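PDB 5WLH: LbaCas13a H328A (C2c2) from Lachnospiraceae bacterium NK4A179, which binds a CRISPR guide RNA and, as a Cas13a effector of the A-cleaving kind, probably cuts RNA once a matching target has paired with the guide. Local coordinates for residues V738-A746 with L846-F857. Residues are numbered along the deposited sequence; the frame is centred on the assembly and turned at random.
Sequences VRERFITKA and LLVNLRKAFLEF
Phe-742 and Ala-853 mark the closest backbone approach, CA to CA 6.0 Å, where helices 738-745 and 846-857 cross at a steep slant, their axes 9.9 Å apart and their N-to-C directions 133° apart, more antiparallel than parallel. Ala-853 points its methyl toward the other helix, and the small side chain fits this near approach. Phe-742 makes the larger share of the apolar contact. With CG anti to the backbone N (chi1 171°), the ring reaches along helix 846-857 toward its N-terminal end: CE2 lies 3.4 Å from Asn-849 CB, and CZ meets Leu-846 CD1 at 3.5 Å, the leucine methyl standing at the ring edge. Asn-849 thus packs through its CB, while its ND2 is hydrogen-bonded back to Leu-845 O. Toward the C-terminal end of 846-857, Val-738 CG2 meets Phe-857 CD1 at 3.4 Å, the two side chains crossing at about a right angle.

On the more polar flank, Glu-856, its chain extended beyond CG, brings one oxygen, OE2, to both Arg-741 NE and Lys-745 NZ, the lysine at 3.0 Å; both bonds are weak, and because OE2 sits too close to a neighbour in the model, their detail is doubtful. The guanidinium meets OE2 at its edge; as modelled, the 83° between its plane and the carboxylate's is consistent with a single-oxygen contact rather than a flat two-pronged pair. A leucine in place of Arg-741 would probably leave Glu-856 with Lys-745 as its one cationic mate across this interface.

Leu-805 touches Val-738 and Phe-742, and Tyr-728 of helix 709-732 touches Leu-850. This is an obliquely crossed pair of helices in the helical part of this Cas13a, an apolar seam with a salt-bridge network of Arg-741, Lys-745 and Glu-856 at one side.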
ATOM      1  N   VAL A 738     -26.423  -7.556 -21.236  1.00 40.17           N
ATOM      2  CA  VAL A 738     -24.981  -7.370 -21.392  1.00 35.90           C
ATOM      3  C   VAL A 738     -24.225  -8.545 -20.788  1.00 32.49           C
ATOM      4  O   VAL A 738     -23.280  -9.071 -21.387  1.00 36.42           O
ATOM      5  CB  VAL A 738     -24.547  -6.034 -20.757  1.00 32.08           C
ATOM      6  CG1 VAL A 738     -23.035  -6.005 -20.497  1.00 26.24           C
ATOM      7  CG2 VAL A 738     -24.935  -4.886 -21.659  1.00 30.55           C
ATOM      8  N   ARG A 739     -24.638  -8.984 -19.600  1.00 37.20           N
ATOM      9  CA  ARG A 739     -23.926 -10.064 -18.924  1.00 38.05           C
ATOM     10  C   ARG A 739     -23.979 -11.354 -19.736  1.00 38.59           C
ATOM     11  O   ARG A 739     -22.942 -11.972 -20.009  1.00 39.26           O
ATOM     12  CB  ARG A 739     -24.516 -10.264 -17.536  1.00 39.45           C
ATOM     13  CG  ARG A 739     -23.911 -11.387 -16.736  1.00 38.74           C
ATOM     14  CD  ARG A 739     -24.863 -11.712 -15.609  1.00 44.06           C
ATOM     15  NE  ARG A 739     -24.482 -12.917 -14.893  1.00 51.68           N
ATOM     16  CZ  ARG A 739     -24.937 -14.133 -15.166  1.00 56.23           C
ATOM     17  NH1 ARG A 739     -24.521 -15.159 -14.438  1.00 57.28           N
ATOM     18  NH2 ARG A 739     -25.797 -14.328 -16.162  1.00 54.58           N
ATOM     19  N   GLU A 740     -25.183 -11.770 -20.143  1.00 37.77           N
ATOM     20  CA  GLU A 740     -25.320 -13.005 -20.917  1.00 44.07           C
ATOM     21  C   GLU A 740     -24.522 -12.952 -22.217  1.00 42.71           C
ATOM     22  O   GLU A 740     -23.903 -13.948 -22.614  1.00 45.08           O
ATOM     23  CB  GLU A 740     -26.796 -13.283 -21.206  1.00 51.60           C
ATOM     24  CG  GLU A 740     -27.700 -13.249 -19.974  1.00 60.43           C
ATOM     25  CD  GLU A 740     -27.619 -14.516 -19.126  1.00 68.72           C
ATOM     26  OE1 GLU A 740     -26.774 -15.391 -19.424  1.00 70.59           O
ATOM     27  OE2 GLU A 740     -28.407 -14.637 -18.159  1.00 70.95           O
ATOM     28  N   ARG A 741     -24.512 -11.798 -22.891  1.00 44.09           N
ATOM     29  CA  ARG A 741     -23.797 -11.676 -24.156  1.00 47.18           C
ATOM     30  C   ARG A 741     -22.290 -11.576 -23.956  1.00 46.84           C
ATOM     31  O   ARG A 741     -21.517 -12.045 -24.804  1.00 43.80           O
ATOM     32  CB  ARG A 741     -24.294 -10.455 -24.929  1.00 52.65           C
ATOM     33  CG  ARG A 741     -25.642 -10.643 -25.601  1.00 58.49           C
ATOM     34  CD  ARG A 741     -25.580 -10.224 -27.060  1.00 66.11           C
ATOM     35  NE  ARG A 741     -24.292 -10.554 -27.672  1.00 72.59           N
ATOM     36  CZ  ARG A 741     -23.962 -11.754 -28.151  1.00 76.58           C
ATOM     37  NH1 ARG A 741     -24.823 -12.765 -28.102  1.00 76.02           N
ATOM     38  NH2 ARG A 741     -22.761 -11.943 -28.685  1.00 78.33           N
ATOM     39  N   PHE A 742     -21.853 -10.951 -22.861  1.00 42.41           N
ATOM     40  CA  PHE A 742     -20.433 -10.967 -22.534  1.00 38.76           C
ATOM     41  C   PHE A 742     -19.946 -12.395 -22.331  1.00 33.49           C
ATOM     42  O   PHE A 742     -18.866 -12.761 -22.804  1.00 39.75           O
ATOM     43  CB  PHE A 742     -20.179 -10.117 -21.287  1.00 39.92           C
ATOM     44  CG  PHE A 742     -18.778 -10.229 -20.738  1.00 37.90           C
ATOM     45  CD1 PHE A 742     -18.431 -11.264 -19.873  1.00 37.20           C
ATOM     46  CD2 PHE A 742     -17.818  -9.291 -21.068  1.00 40.13           C
ATOM     47  CE1 PHE A 742     -17.151 -11.361 -19.362  1.00 35.28           C
ATOM     48  CE2 PHE A 742     -16.534  -9.384 -20.562  1.00 40.62           C
ATOM     49  CZ  PHE A 742     -16.200 -10.416 -19.711  1.00 37.32           C
ATOM     50  N   ILE A 743     -20.730 -13.204 -21.618  1.00 33.16           N
ATOM     51  CA  ILE A 743     -20.337 -14.576 -21.307  1.00 39.12           C
ATOM     52  C   ILE A 743     -20.263 -15.404 -22.581  1.00 47.01           C
ATOM     53  O   ILE A 743     -19.331 -16.193 -22.781  1.00 45.44           O
ATOM     54  CB  ILE A 743     -21.325 -15.188 -20.297  1.00 40.87           C
ATOM     55  CG1 ILE A 743     -21.204 -14.505 -18.925  1.00 36.32           C
ATOM     56  CG2 ILE A 743     -21.114 -16.698 -20.161  1.00 45.19           C
ATOM     57  CD1 ILE A 743     -22.335 -14.861 -17.989  1.00 39.15           C
ATOM     58  N   THR A 744     -21.244 -15.226 -23.465  1.00 48.89           N
ATOM     59  CA  THR A 744     -21.252 -15.948 -24.731  1.00 47.49           C
ATOM     60  C   THR A 744     -20.064 -15.548 -25.598  1.00 47.69           C
ATOM     61  O   THR A 744     -19.300 -16.408 -26.056  1.00 47.58           O
ATOM     62  CB  THR A 744     -22.567 -15.686 -25.451  1.00 44.94           C
ATOM     63  OG1 THR A 744     -23.634 -16.275 -24.698  1.00 41.51           O
ATOM     64  CG2 THR A 744     -22.533 -16.285 -26.858  1.00 50.04           C
ATOM     65  N   LYS A 745     -19.891 -14.242 -25.830  1.00 49.04           N
ATOM     66  CA  LYS A 745     -18.783 -13.767 -26.658  1.00 53.26           C
ATOM     67  C   LYS A 745     -17.441 -14.220 -26.099  1.00 56.13           C
ATOM     68  O   LYS A 745     -16.538 -14.593 -26.856  1.00 53.47           O
ATOM     69  CB  LYS A 745     -18.824 -12.241 -26.773  1.00 58.24           C
ATOM     70  CG  LYS A 745     -19.434 -11.716 -28.071  1.00 64.64           C
ATOM     71  CD  LYS A 745     -19.283 -10.193 -28.204  1.00 67.34           C
ATOM     72  CE  LYS A 745     -20.324  -9.436 -27.377  1.00 68.86           C
ATOM     73  NZ  LYS A 745     -21.016  -8.384 -28.175  1.00 67.57           N
ATOM     74  N   ALA A 746     -17.286 -14.184 -24.780  1.00 59.25           N
ATOM     75  CA  ALA A 746     -16.093 -14.728 -24.142  1.00 59.03           C
ATOM     76  C   ALA A 746     -16.223 -16.243 -24.027  1.00 56.28           C
ATOM     77  O   ALA A 746     -15.300 -16.977 -24.362  1.00 57.90           O
ATOM     78  CB  ALA A 746     -15.879 -14.098 -22.768  1.00 59.37           C
ATOM     79  N   LEU A 846     -10.164  -9.032 -21.173  1.00 41.46           N
ATOM     80  CA  LEU A 846     -11.299  -8.450 -20.471  1.00 33.65           C
ATOM     81  C   LEU A 846     -11.678  -7.102 -21.076  1.00 30.05           C
ATOM     82  O   LEU A 846     -12.855  -6.847 -21.351  1.00 33.95           O
ATOM     83  CB  LEU A 846     -10.984  -8.322 -18.983  1.00 34.64           C
ATOM     84  CG  LEU A 846     -12.161  -8.074 -18.049  1.00 40.78           C
ATOM     85  CD1 LEU A 846     -13.259  -9.104 -18.261  1.00 41.56           C
ATOM     86  CD2 LEU A 846     -11.666  -8.089 -16.601  1.00 40.59           C
ATOM     87  N   LEU A 847     -10.686  -6.222 -21.286  1.00 29.56           N
ATOM     88  CA  LEU A 847     -10.955  -4.925 -21.896  1.00 33.85           C
ATOM     89  C   LEU A 847     -11.595  -5.086 -23.272  1.00 36.95           C
ATOM     90  O   LEU A 847     -12.524  -4.349 -23.626  1.00 31.69           O
ATOM     91  CB  LEU A 847      -9.664  -4.110 -22.010  1.00 36.52           C
ATOM     92  CG  LEU A 847      -8.889  -3.748 -20.738  1.00 39.05           C
ATOM     93  CD1 LEU A 847      -7.547  -3.122 -21.092  1.00 41.02           C
ATOM     94  CD2 LEU A 847      -9.684  -2.798 -19.887  1.00 35.98           C
ATOM     95  N   VAL A 848     -11.121  -6.052 -24.059  1.00 36.62           N
ATOM     96  CA  VAL A 848     -11.675  -6.243 -25.397  1.00 40.49           C
ATOM     97  C   VAL A 848     -13.131  -6.685 -25.310  1.00 35.69           C
ATOM     98  O   VAL A 848     -14.007  -6.131 -25.986  1.00 36.81           O
ATOM     99  CB  VAL A 848     -10.824  -7.247 -26.196  1.00 45.57           C
ATOM    100  CG1 VAL A 848     -11.569  -7.686 -27.445  1.00 46.70           C
ATOM    101  CG2 VAL A 848      -9.493  -6.627 -26.569  1.00 47.08           C
ATOM    102  N   ASN A 849     -13.416  -7.672 -24.462  1.00 32.35           N
ATOM    103  CA  ASN A 849     -14.776  -8.185 -24.389  1.00 32.50           C
ATOM    104  C   ASN A 849     -15.733  -7.144 -23.829  1.00 35.21           C
ATOM    105  O   ASN A 849     -16.885  -7.059 -24.269  1.00 32.61           O
ATOM    106  CB  ASN A 849     -14.819  -9.456 -23.554  1.00 30.86           C
ATOM    107  CG  ASN A 849     -14.390 -10.679 -24.342  1.00 41.27           C
ATOM    108  OD1 ASN A 849     -15.208 -11.324 -24.991  1.00 47.18           O
ATOM    109  ND2 ASN A 849     -13.108 -11.010 -24.277  1.00 44.82           N
ATOM    110  N   LEU A 850     -15.273  -6.342 -22.860  1.00 32.07           N
ATOM    111  CA  LEU A 850     -16.094  -5.242 -22.363  1.00 33.36           C
ATOM    112  C   LEU A 850     -16.336  -4.197 -23.446  1.00 32.73           C
ATOM    113  O   LEU A 850     -17.455  -3.694 -23.591  1.00 30.13           O
ATOM    114  CB  LEU A 850     -15.433  -4.600 -21.139  1.00 33.50           C
ATOM    115  CG  LEU A 850     -15.598  -5.326 -19.799  1.00 35.53           C
ATOM    116  CD1 LEU A 850     -14.741  -4.663 -18.720  1.00 30.00           C
ATOM    117  CD2 LEU A 850     -17.044  -5.370 -19.359  1.00 35.94           C
ATOM    118  N   ARG A 851     -15.291  -3.852 -24.206  1.00 28.69           N
ATOM    119  CA  ARG A 851     -15.403  -2.810 -25.220  1.00 32.88           C
ATOM    120  C   ARG A 851     -16.407  -3.201 -26.292  1.00 33.99           C
ATOM    121  O   ARG A 851     -17.245  -2.386 -26.700  1.00 34.29           O
ATOM    122  CB  ARG A 851     -14.026  -2.552 -25.830  1.00 36.49           C
ATOM    123  CG  ARG A 851     -13.935  -1.398 -26.799  1.00 41.18           C
ATOM    124  CD  ARG A 851     -12.580  -1.435 -27.512  1.00 47.86           C
ATOM    125  NE  ARG A 851     -11.476  -1.182 -26.587  1.00 52.11           N
ATOM    126  CZ  ARG A 851     -10.520  -2.057 -26.289  1.00 53.44           C
ATOM    127  NH1 ARG A 851     -10.512  -3.255 -26.855  1.00 53.66           N
ATOM    128  NH2 ARG A 851      -9.567  -1.730 -25.424  1.00 53.61           N
ATOM    129  N   LYS A 852     -16.372  -4.461 -26.721  1.00 32.89           N
ATOM    130  CA  LYS A 852     -17.310  -4.916 -27.738  1.00 36.55           C
ATOM    131  C   LYS A 852     -18.718  -5.068 -27.169  1.00 36.22           C
ATOM    132  O   LYS A 852     -19.695  -4.682 -27.822  1.00 35.77           O
ATOM    133  CB  LYS A 852     -16.804  -6.218 -28.361  1.00 41.08           C
ATOM    134  CG  LYS A 852     -15.471  -6.059 -29.100  1.00 42.08           C
ATOM    135  CD  LYS A 852     -15.359  -4.695 -29.812  1.00 43.78           C
ATOM    136  CE  LYS A 852     -13.921  -4.392 -30.239  1.00 36.59           C
ATOM    137  NZ  LYS A 852     -13.641  -2.958 -30.463  1.00 31.14           N
ATOM    138  N   ALA A 853     -18.847  -5.591 -25.937  1.00 24.95           N
ATOM    139  CA  ALA A 853     -20.163  -5.653 -25.315  1.00 29.68           C
ATOM    140  C   ALA A 853     -20.780  -4.265 -25.182  1.00 31.29           C
ATOM    141  O   ALA A 853     -21.997  -4.102 -25.352  1.00 28.10           O
ATOM    142  CB  ALA A 853     -20.070  -6.336 -23.944  1.00 30.54           C
ATOM    143  N   PHE A 854     -19.962  -3.253 -24.868  1.00 30.97           N
ATOM    144  CA  PHE A 854     -20.491  -1.899 -24.710  1.00 27.60           C
ATOM    145  C   PHE A 854     -20.979  -1.345 -26.043  1.00 28.11           C
ATOM    146  O   PHE A 854     -22.053  -0.740 -26.121  1.00 29.22           O
ATOM    147  CB  PHE A 854     -19.432  -0.972 -24.112  1.00 25.73           C
ATOM    148  CG  PHE A 854     -19.923   0.423 -23.856  1.00 25.31           C
ATOM    149  CD1 PHE A 854     -20.539   0.747 -22.653  1.00 23.49           C
ATOM    150  CD2 PHE A 854     -19.777   1.418 -24.821  1.00 27.67           C
ATOM    151  CE1 PHE A 854     -20.992   2.032 -22.416  1.00 22.74           C
ATOM    152  CE2 PHE A 854     -20.216   2.716 -24.594  1.00 28.68           C
ATOM    153  CZ  PHE A 854     -20.829   3.026 -23.372  1.00 26.49           C
ATOM    154  N   LEU A 855     -20.188  -1.519 -27.096  1.00 32.55           N
ATOM    155  CA  LEU A 855     -20.607  -1.020 -28.401  1.00 34.54           C
ATOM    156  C   LEU A 855     -21.928  -1.646 -28.819  1.00 35.71           C
ATOM    157  O   LEU A 855     -22.812  -0.952 -29.333  1.00 42.28           O
ATOM    158  CB  LEU A 855     -19.518  -1.281 -29.441  1.00 36.32           C
ATOM    159  CG  LEU A 855     -18.202  -0.539 -29.172  1.00 37.90           C
ATOM    160  CD1 LEU A 855     -17.068  -1.069 -30.037  1.00 38.76           C
ATOM    161  CD2 LEU A 855     -18.356   0.964 -29.343  1.00 36.86           C
ATOM    162  N   GLU A 856     -22.092  -2.949 -28.577  1.00 33.18           N
ATOM    163  CA  GLU A 856     -23.349  -3.607 -28.922  1.00 37.91           C
ATOM    164  C   GLU A 856     -24.494  -3.100 -28.051  1.00 37.82           C
ATOM    165  O   GLU A 856     -25.621  -2.926 -28.536  1.00 32.58           O
ATOM    166  CB  GLU A 856     -23.196  -5.127 -28.805  1.00 45.34           C
ATOM    167  CG  GLU A 856     -24.496  -5.899 -28.944  1.00 59.15           C
ATOM    168  CD  GLU A 856     -24.287  -7.401 -29.010  1.00 71.16           C
ATOM    169  OE1 GLU A 856     -24.441  -7.970 -30.114  1.00 75.17           O
ATOM    170  OE2 GLU A 856     -23.971  -8.012 -27.964  1.00 75.83           O
ATOM    171  N   PHE A 857     -24.220  -2.852 -26.762  1.00 30.92           N
ATOM    172  CA  PHE A 857     -25.215  -2.276 -25.863  1.00 30.60           C
ATOM    173  C   PHE A 857     -25.711  -0.929 -26.372  1.00 29.83           C
ATOM    174  O   PHE A 857     -26.912  -0.628 -26.308  1.00 33.51           O
ATOM    175  CB  PHE A 857     -24.599  -2.125 -24.463  1.00 26.54           C
ATOM    176  CG  PHE A 857     -25.508  -1.489 -23.448  1.00 27.81           C
ATOM    177  CD1 PHE A 857     -26.570  -2.200 -22.904  1.00 30.94           C
ATOM    178  CD2 PHE A 857     -25.282  -0.195 -23.008  1.00 30.79           C
ATOM    179  CE1 PHE A 857     -27.387  -1.633 -21.958  1.00 28.47           C
ATOM    180  CE2 PHE A 857     -26.106   0.381 -22.055  1.00 28.18           C
ATOM    181  CZ  PHE A 857     -27.166  -0.344 -21.534  1.00 25.37           C
TER